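PDB 1TE5: conserved hypothetical protein from Pseudomonas aeruginosa PAO1, which is of unknown function but is predicted to be a class-II (Ntn-type) glutamine amidotransferase, probably releasing ammonia from glutamine for transfer to an acceptor. Local coordinates for residues K187-I191 against E233-Q238; R165-N171 against F183-K187. One frame throughout, in Å; residues are numbered along the deposited sequence.

Interactions 1 and 2 follow one another along the chain and share K187: the turn 183-187 of interaction 2 leads straight into the strand of interaction 1. Both are partly buried, with centres 14 to 15 Å from that of the chain. Interaction 1 (603 Å² buried) is antiparallel strand pairing at the margin of a sheet, held by three backbone hydrogen bonds and two CH-pi contacts. Interaction 2 (407 Å²) joins two connecting segments mainly through one asparagine carboxamide, while F170, F183 and R165 make a separate patch nearby. They touch where Q238 O lies 3.6 Å from C184 SG and L188 CD2 lies 3.9 Å from F183 O, so the segment 183-187 packs directly against the strand pair.

Interaction 1: K187-I191 against E233-Q238; sequences KLAYI and ENWTLQ
An antiparallel strand pair forms here at the margin of a seven-stranded sheet, one of the large antiparallel sheets of this Ntn-type amidotransferase fold. Strand 236-238 is outermost within the chain, and its short axis runs 4.8 Å from that of 188-191, at 153° between N-to-C directions. Both backbones are extended, 188-191 with phi near -150° to -164° and 236-238 with phi near -90°. Y190 and T236 are a hydrogen-bonded pair (CA-CA 5.5 Å): Y190 N gives to T236 O at 3.1 Å and T236 N to Y190 O at 2.9 Å. A189 and L237 form the non-hydrogen-bonded pair (CA-CA 4.5 Å), and Q238 N reaches L188 O at 3.0 Å. Beyond it, a water accepts from L188 N (3.1 Å) and donates to Q238 O (2.6 Å).

L188, Y190, T236 and Q238 share one face. Y190 takes chi1 p with chi2 87°, so T236 CB lies over its ring, 3.9 Å from the centroid and 23° off the normal, a CH-pi contact; W246 meets this ring edge-to-face. Q238, chi1 m and chi2 t, brings OE1 to the ring edge, 3.4 Å from Y190 CD2. A189 and L237 (m, t) occupy the other face, A189 CB being 3.6 Å from L237 CD2.

Toward 233-235, W235 (chi1 -83°, chi2 98°) packs its indole beside A189 and I191: CE3 is 3.8 Å from A189 CB. I191, t at both chi angles, directs CD1 to within 3.7 Å of N234 N, while its CG2 sits over the six-membered ring of W235, 3.8 Å from the centroid.

Interaction 2: R165-N171 against F183-K187; sequences RKKGVFN and FCSSK
Neither segment is regular over its length: 165-171 links helix 150-165 to strand 171-175, and the segment 183-187 links strand 180-183 to strand 188-194. The nearest CA atoms are those of N171 and C184, 4.7 Å apart, and N171 CA also makes a CA-H...O contact with F183 O at 3.3 Å. G168 has phi 152° and psi -167°, angles at which a CB would jam against the carbonyl O of K167, so glycine is required. S185 (-124°/-45°) and S186 (-103°/-79°) turn the second segment around the side chain of N171.

That side chain, chi1 m and chi2 -68°, is the polar centre. Its OD1 accepts from S185 N and from S186 N, each at 2.8 Å with angles of 169° and 166°, so one carbonyl oxygen serves two successive amides of the turn; ND2 donates to N108 O. V169 CG1 touches S186 CB at 3.7 Å.

F170 and F183, both chi1 t, meet at their CD2 atoms, 4.1 Å apart, and F183 CD2 lies 3.1 Å from F170 O. R165, chi1 p and chi2 t, carries CD to 3.4 Å from F183 CZ at the ring edge and CB to 3.2 Å from S185 OG; its NH2 bonds to S240 OG, which also pairs with S185 O.

The arrangement holds the loop after helix 150-165 against the end of the hairpin formed by strands 171-175 and 180-183 in the six-stranded sheet. F170 and F183 both pack on C161 of that helix, while backbone bonds pair F183 with A172 within the hairpin and N171 with N108 of strand 101-108.

Interaction 1: K187-I191 against E233-Q238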
loop_
_atom_site.group_PDB
_atom_site.type_symbol
_atom_site.label_atom_id
_atom_site.label_comp_id
_atom_site.label_asym_id
_atom_site.label_seq_id
_atom_site.Cartn_x
_atom_site.Cartn_y
_atom_site.Cartn_z
ATOM N N LYS A 187 -25.183 10.906 -3.473
ATOM C CA LYS A 187 -25.622 10.597 -2.129
ATOM C C LYS A 187 -24.459 10.167 -1.260
ATOM O O LYS A 187 -23.527 9.502 -1.717
ATOM C CB LYS A 187 -26.705 9.517 -2.127
ATOM C CG LYS A 187 -26.426 8.317 -3.020
ATOM C CD LYS A 187 -27.274 7.095 -2.649
ATOM C CE LYS A 187 -28.775 7.385 -2.590
ATOM N NZ LYS A 187 -29.213 8.085 -1.341
ATOM N N LEU A 188 -24.530 10.568 0.001
ATOM C CA LEU A 188 -23.519 10.262 1.002
ATOM C C LEU A 188 -24.203 10.547 2.334
ATOM O O LEU A 188 -25.110 11.368 2.402
ATOM C CB LEU A 188 -22.307 11.179 0.814
ATOM C CG LEU A 188 -21.026 10.800 1.546
ATOM C CD1 LEU A 188 -20.501 9.475 1.003
ATOM C CD2 LEU A 188 -20.005 11.905 1.365
ATOM N N ALA A 189 -23.795 9.861 3.386
ATOM C CA ALA A 189 -24.407 10.066 4.687
ATOM C C ALA A 189 -23.397 9.807 5.796
ATOM O O ALA A 189 -22.311 9.272 5.545
ATOM C CB ALA A 189 -25.606 9.132 4.837
ATOM N N TYR A 190 -23.754 10.164 7.027
ATOM C CA TYR A 190 -22.860 9.945 8.157
ATOM C C TYR A 190 -23.592 9.864 9.487
ATOM O O TYR A 190 -24.775 10.181 9.580
ATOM C CB TYR A 190 -21.795 11.051 8.218
ATOM C CG TYR A 190 -22.340 12.451 8.452
ATOM C CD1 TYR A 190 -22.567 12.926 9.750
ATOM C CD2 TYR A 190 -22.611 13.306 7.379
ATOM C CE1 TYR A 190 -23.051 14.220 9.973
ATOM C CE2 TYR A 190 -23.092 14.605 7.595
ATOM C CZ TYR A 190 -23.308 15.052 8.894
ATOM O OH TYR A 190 -23.772 16.336 9.105
ATOM N N ILE A 191 -22.887 9.392 10.506
ATOM C CA ILE A 191 -23.439 9.311 11.848
ATOM C C ILE A 191 -22.319 9.367 12.882
ATOM O O ILE A 191 -21.383 8.565 12.841
ATOM C CB ILE A 191 -24.313 8.050 12.070
ATOM C CG1 ILE A 191 -24.948 8.104 13.464
ATOM C CG2 ILE A 191 -23.483 6.774 11.923
ATOM C CD1 ILE A 191 -25.956 7.021 13.716
ATOM N N GLU A 233 -30.891 6.646 12.623
ATOM C CA GLU A 233 -30.882 7.114 14.001
ATOM C C GLU A 233 -30.488 8.578 13.888
ATOM O O GLU A 233 -31.331 9.463 13.706
ATOM C CB GLU A 233 -29.814 6.381 14.811
ATOM C CG GLU A 233 -29.591 4.945 14.430
ATOM C CD GLU A 233 -28.411 4.356 15.159
ATOM O OE1 GLU A 233 -28.399 4.411 16.410
ATOM O OE2 GLU A 233 -27.485 3.856 14.479
ATOM N N ASN A 234 -29.183 8.807 13.981
ATOM C CA ASN A 234 -28.595 10.127 13.864
ATOM C C ASN A 234 -27.975 10.228 12.483
ATOM O O ASN A 234 -27.100 11.062 12.245
ATOM C CB ASN A 234 -27.517 10.335 14.925
ATOM C CG ASN A 234 -28.083 10.816 16.234
ATOM O OD1 ASN A 234 -28.685 10.046 16.984
ATOM N ND2 ASN A 234 -27.903 12.104 16.517
ATOM N N TRP A 235 -28.395 9.337 11.589
ATOM C CA TRP A 235 -27.882 9.346 10.229
ATOM C C TRP A 235 -28.322 10.601 9.505
ATOM O O TRP A 235 -29.503 10.781 9.200
ATOM C CB TRP A 235 -28.329 8.108 9.445
ATOM C CG TRP A 235 -27.475 6.893 9.678
ATOM C CD1 TRP A 235 -27.738 5.864 10.528
ATOM C CD2 TRP A 235 -26.234 6.575 9.033
ATOM N NE1 TRP A 235 -26.742 4.921 10.455
ATOM C CE2 TRP A 235 -25.806 5.330 9.546
ATOM C CE3 TRP A 235 -25.438 7.220 8.072
ATOM C CZ2 TRP A 235 -24.619 4.714 9.129
ATOM C CZ3 TRP A 235 -24.254 6.605 7.657
ATOM C CH2 TRP A 235 -23.859 5.365 8.189
ATOM N N THR A 236 -27.363 11.482 9.268
ATOM C CA THR A 236 -27.612 12.723 8.567
ATOM C C THR A 236 -27.330 12.481 7.085
ATOM O O THR A 236 -26.310 11.885 6.728
ATOM C CB THR A 236 -26.701 13.833 9.111
ATOM O OG1 THR A 236 -27.020 14.078 10.487
ATOM C CG2 THR A 236 -26.872 15.106 8.319
ATOM N N LEU A 237 -28.260 12.885 6.224
ATOM C CA LEU A 237 -28.085 12.712 4.789
ATOM C C LEU A 237 -27.533 13.977 4.133
ATOM O O LEU A 237 -28.011 15.087 4.383
ATOM C CB LEU A 237 -29.405 12.303 4.130
ATOM C CG LEU A 237 -30.090 11.028 4.648
ATOM C CD1 LEU A 237 -31.351 10.744 3.850
ATOM C CD2 LEU A 237 -29.151 9.849 4.557
ATOM N N GLN A 238 -26.486 13.806 3.340
ATOM C CA GLN A 238 -25.860 14.916 2.643
ATOM C C GLN A 238 -26.505 15.144 1.276
ATOM O O GLN A 238 -26.925 14.196 0.603
ATOM C CB GLN A 238 -24.357 14.672 2.471
ATOM C CG GLN A 238 -23.548 14.690 3.758
ATOM C CD GLN A 238 -22.061 14.503 3.516
ATOM O OE1 GLN A 238 -21.418 13.688 4.171
ATOM N NE2 GLN A 238 -21.508 15.262 2.578
HETATM O O HOH W 1 -27.380 11.624 0.502
#

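Interaction 2: R165-N171 against F183-K187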
loop_
_atom_site.group_PDB
_atom_site.type_symbol
_atom_site.label_atom_id
_atom_site.label_comp_id
_atom_site.label_asym_id
_atom_site.label_seq_id
_atom_site.Cartn_x
_atom_site.Cartn_y
_atom_site.Cartn_z
ATOM N N ARG A 165 -17.761 17.580 -10.611
ATOM C CA ARG A 165 -19.193 17.287 -10.571
ATOM C C ARG A 165 -19.938 17.882 -11.768
ATOM O O ARG A 165 -21.074 17.507 -12.061
ATOM C CB ARG A 165 -19.811 17.741 -9.239
ATOM C CG ARG A 165 -20.209 19.206 -9.132
ATOM C CD ARG A 165 -20.329 19.591 -7.661
ATOM N NE ARG A 165 -21.443 20.490 -7.362
ATOM C CZ ARG A 165 -22.703 20.091 -7.209
ATOM N NH1 ARG A 165 -23.653 20.973 -6.930
ATOM N NH2 ARG A 165 -23.019 18.808 -7.354
ATOM N N LYS A 166 -19.298 18.824 -12.452
ATOM C CA LYS A 166 -19.882 19.445 -13.633
ATOM C C LYS A 166 -19.806 18.455 -14.804
ATOM O O LYS A 166 -20.507 18.611 -15.807
ATOM C CB LYS A 166 -19.158 20.769 -13.947
ATOM C CG LYS A 166 -19.487 21.412 -15.297
ATOM C CD LYS A 166 -18.486 20.984 -16.374
ATOM C CE LYS A 166 -18.898 21.437 -17.767
ATOM N NZ LYS A 166 -17.944 20.914 -18.793
ATOM N N LYS A 167 -18.965 17.431 -14.670
ATOM C CA LYS A 167 -18.814 16.413 -15.710
ATOM C C LYS A 167 -19.381 15.037 -15.346
ATOM O O LYS A 167 -19.213 14.076 -16.097
ATOM C CB LYS A 167 -17.347 16.284 -16.126
ATOM C CG LYS A 167 -16.864 17.424 -17.004
ATOM C CD LYS A 167 -15.378 17.325 -17.299
ATOM C CE LYS A 167 -14.885 18.552 -18.067
ATOM N NZ LYS A 167 -13.392 18.612 -18.154
ATOM N N GLY A 168 -20.080 14.953 -14.219
ATOM C CA GLY A 168 -20.653 13.688 -13.793
ATOM C C GLY A 168 -20.816 13.574 -12.287
ATOM O O GLY A 168 -20.760 14.578 -11.577
ATOM N N VAL A 169 -21.071 12.358 -11.803
ATOM C CA VAL A 169 -21.233 12.108 -10.372
ATOM C C VAL A 169 -19.865 12.072 -9.701
ATOM O O VAL A 169 -18.985 11.312 -10.118
ATOM C CB VAL A 169 -21.929 10.746 -10.099
ATOM C CG1 VAL A 169 -22.007 10.481 -8.591
ATOM C CG2 VAL A 169 -23.321 10.722 -10.720
ATOM N N PHE A 170 -19.686 12.881 -8.662
ATOM C CA PHE A 170 -18.417 12.894 -7.960
ATOM C C PHE A 170 -18.531 12.862 -6.442
ATOM O O PHE A 170 -18.436 13.891 -5.779
ATOM C CB PHE A 170 -17.552 14.076 -8.401
ATOM C CG PHE A 170 -16.109 13.956 -7.977
ATOM C CD1 PHE A 170 -15.260 13.051 -8.605
ATOM C CD2 PHE A 170 -15.604 14.737 -6.940
ATOM C CE1 PHE A 170 -13.933 12.922 -8.207
ATOM C CE2 PHE A 170 -14.284 14.615 -6.537
ATOM C CZ PHE A 170 -13.445 13.707 -7.170
ATOM N N ASN A 171 -18.777 11.676 -5.902
ATOM C CA ASN A 171 -18.856 11.495 -4.463
ATOM C C ASN A 171 -17.434 11.054 -4.143
ATOM O O ASN A 171 -16.907 10.152 -4.804
ATOM C CB ASN A 171 -19.855 10.392 -4.116
ATOM C CG ASN A 171 -21.251 10.698 -4.620
ATOM O OD1 ASN A 171 -21.904 11.619 -4.139
ATOM N ND2 ASN A 171 -21.709 9.936 -5.607
ATOM N N PHE A 183 -17.104 14.793 0.124
ATOM C CA PHE A 183 -17.784 15.580 -0.903
ATOM C C PHE A 183 -18.927 14.754 -1.467
ATOM O O PHE A 183 -18.729 13.618 -1.898
ATOM C CB PHE A 183 -16.840 15.997 -2.037
ATOM C CG PHE A 183 -17.468 16.952 -3.026
ATOM C CD1 PHE A 183 -17.487 18.318 -2.772
ATOM C CD2 PHE A 183 -18.061 16.485 -4.198
ATOM C CE1 PHE A 183 -18.087 19.198 -3.665
ATOM C CE2 PHE A 183 -18.661 17.356 -5.093
ATOM C CZ PHE A 183 -18.674 18.714 -4.826
ATOM N N CYS A 184 -20.122 15.332 -1.471
ATOM C CA CYS A 184 -21.301 14.650 -1.977
ATOM C C CYS A 184 -21.827 15.281 -3.256
ATOM O O CYS A 184 -21.907 16.503 -3.373
ATOM C CB CYS A 184 -22.387 14.659 -0.912
ATOM S SG CYS A 184 -23.995 14.150 -1.501
ATOM N N SER A 185 -22.161 14.437 -4.222
ATOM C CA SER A 185 -22.693 14.891 -5.504
ATOM C C SER A 185 -24.035 14.200 -5.727
ATOM O O SER A 185 -25.020 14.824 -6.136
ATOM C CB SER A 185 -21.731 14.519 -6.635
ATOM O OG SER A 185 -21.346 15.657 -7.383
ATOM N N SER A 186 -24.049 12.899 -5.450
ATOM C CA SER A 186 -25.219 12.050 -5.599
ATOM C C SER A 186 -25.803 11.813 -4.215
ATOM O O SER A 186 -26.790 12.437 -3.826
ATOM C CB SER A 186 -24.795 10.719 -6.231
ATOM O OG SER A 186 -25.906 9.873 -6.474
ATOM N N LYS A 187 -25.183 10.906 -3.473
ATOM C CA LYS A 187 -25.622 10.597 -2.129
ATOM C C LYS A 187 -24.459 10.167 -1.260
ATOM O O LYS A 187 -23.527 9.502 -1.717
ATOM C CB LYS A 187 -26.705 9.517 -2.127
ATOM C CG LYS A 187 -26.426 8.317 -3.020
ATOM C CD LYS A 187 -27.274 7.095 -2.649
ATOM C CE LYS A 187 -28.775 7.385 -2.590
ATOM N NZ LYS A 187 -29.213 8.085 -1.341
#